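Local coordinates for protein MmeI (Methylophilus methylotrophus, PDB 5HR4) that probably methylates adenine in DNA at N6 with S-adenosyl-L-methionine, as part of a single-chain Type IIL restriction-modification enzyme, at residues 351-355 with 402-406. Sequence-based numbering, arbitrary orientation.
Sequences HKKLR and IQINV
Arg355 and Gln403 meet because each directs a long side chain along the boundary between helix and loop: Arg355 sets CG anti to its own N (chi1 175°) and bends at chi2, while Gln403 keeps CG beside the backbone N (chi1 -82°) and runs extended beyond it. The two side chains pass at a slant, guanidinium and amide planes 71° apart, with Gln403 OE1 in van der Waals contact, 3.3 Å from Arg355 CG; no hydrogen bond crosses between the segments. Farther out, the backbone O of Gln403 sits 3.2 Å above one face of the guanidinium, toward its rim; Arg355 NE and this O are 3.4 Å apart, but the angle is too poor for a hydrogen bond. The other branch of the Gln403 amide, NE2, lies over a face of the His351 ring, 3.9 Å from ND1. In the Rossmann-like methyltransferase domain, this joins the end of helix 344-355, just ahead of strand 359-361, to the loop leading into the adjacent parallel strand 409-413. Arg355 NH1 forms a salt bridge with Asp407 and a hydrogen bond with Gln408; an alanine in place of Arg355 would probably leave Asp407 without this countercharge and take away the group lying over the Gln403 carbonyl oxygen. Deeper in, Ile404 CD1 packs against Leu354 CB at 4.0 Å. Glu381 of helix 368-388 bridges both sides, its OE2 accepting hydrogen bonds from His351 NE2 and the backbone N of Gln403 and Ile404.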
# COMPACT_ATOMS: atom_id res chain seq x y z
N HIS A 351 12.98 -10.83 31.65
CA HIS A 351 11.61 -11.34 31.53
C HIS A 351 10.60 -10.26 31.88
O HIS A 351 9.65 -10.02 31.12
CB HIS A 351 11.39 -12.55 32.42
CG HIS A 351 10.31 -13.45 31.91
ND1 HIS A 351 9.96 -14.63 32.53
CD2 HIS A 351 9.52 -13.35 30.81
CE1 HIS A 351 9.00 -15.22 31.83
NE2 HIS A 351 8.72 -14.47 30.78
N LYS A 352 10.78 -9.61 33.04
CA LYS A 352 9.85 -8.56 33.45
C LYS A 352 9.79 -7.46 32.40
O LYS A 352 8.71 -6.90 32.17
CB LYS A 352 10.25 -7.98 34.81
N LYS A 353 10.91 -7.17 31.74
CA LYS A 353 10.87 -6.20 30.64
C LYS A 353 10.01 -6.71 29.48
O LYS A 353 9.28 -5.93 28.88
CB LYS A 353 12.28 -5.87 30.14
CG LYS A 353 12.30 -4.59 29.29
CD LYS A 353 13.09 -4.75 27.99
CE LYS A 353 14.55 -4.40 28.16
NZ LYS A 353 15.31 -4.45 26.88
N LEU A 354 10.09 -8.01 29.17
CA LEU A 354 9.24 -8.54 28.11
C LEU A 354 7.77 -8.47 28.49
O LEU A 354 6.92 -8.12 27.66
CB LEU A 354 9.64 -9.98 27.75
CG LEU A 354 11.00 -10.17 27.05
CD1 LEU A 354 11.33 -11.63 26.78
CD2 LEU A 354 11.06 -9.41 25.75
N ARG A 355 7.44 -8.75 29.76
CA ARG A 355 6.04 -8.75 30.18
C ARG A 355 5.42 -7.36 30.09
O ARG A 355 4.21 -7.23 29.86
CB ARG A 355 5.91 -9.27 31.61
CG ARG A 355 4.49 -9.20 32.21
CD ARG A 355 3.47 -10.00 31.38
NE ARG A 355 2.13 -9.93 31.97
CZ ARG A 355 0.99 -9.90 31.28
NH1 ARG A 355 0.98 -9.95 29.96
NH2 ARG A 355 -0.16 -9.84 31.93
N ILE A 402 5.54 -18.71 33.23
CA ILE A 402 5.10 -17.92 32.07
C ILE A 402 4.51 -16.58 32.50
O ILE A 402 4.00 -16.42 33.61
CB ILE A 402 4.07 -18.71 31.25
CG1 ILE A 402 3.99 -18.18 29.81
CG2 ILE A 402 2.70 -18.63 31.90
CD1 ILE A 402 3.33 -19.14 28.82
N GLN A 403 4.58 -15.61 31.59
CA GLN A 403 4.08 -14.26 31.86
C GLN A 403 3.37 -13.62 30.67
O GLN A 403 2.22 -13.15 30.80
CB GLN A 403 5.22 -13.36 32.33
CG GLN A 403 5.55 -13.52 33.79
CD GLN A 403 6.22 -12.28 34.34
OE1 GLN A 403 5.59 -11.24 34.50
NE2 GLN A 403 7.52 -12.38 34.61
N ILE A 404 4.04 -13.62 29.52
CA ILE A 404 3.56 -12.92 28.33
C ILE A 404 2.14 -13.37 27.96
O ILE A 404 1.77 -14.54 28.11
CB ILE A 404 4.58 -13.16 27.20
CG1 ILE A 404 5.88 -12.47 27.62
CG2 ILE A 404 4.13 -12.59 25.87
CD1 ILE A 404 7.07 -12.92 26.84
N ASN A 405 1.32 -12.42 27.51
CA ASN A 405 -0.09 -12.71 27.29
C ASN A 405 -0.72 -11.63 26.41
O ASN A 405 -0.16 -10.55 26.21
CB ASN A 405 -0.85 -12.81 28.63
CG ASN A 405 -1.92 -13.90 28.62
OD1 ASN A 405 -2.47 -14.25 27.56
ND2 ASN A 405 -2.21 -14.44 29.79
N VAL A 406 -1.91 -11.95 25.90
CA VAL A 406 -2.61 -11.11 24.94
C VAL A 406 -2.97 -9.74 25.51
O VAL A 406 -3.13 -8.79 24.75
CB VAL A 406 -3.86 -11.84 24.43
CG1 VAL A 406 -3.44 -13.12 23.74
CG2 VAL A 406 -4.78 -12.18 25.60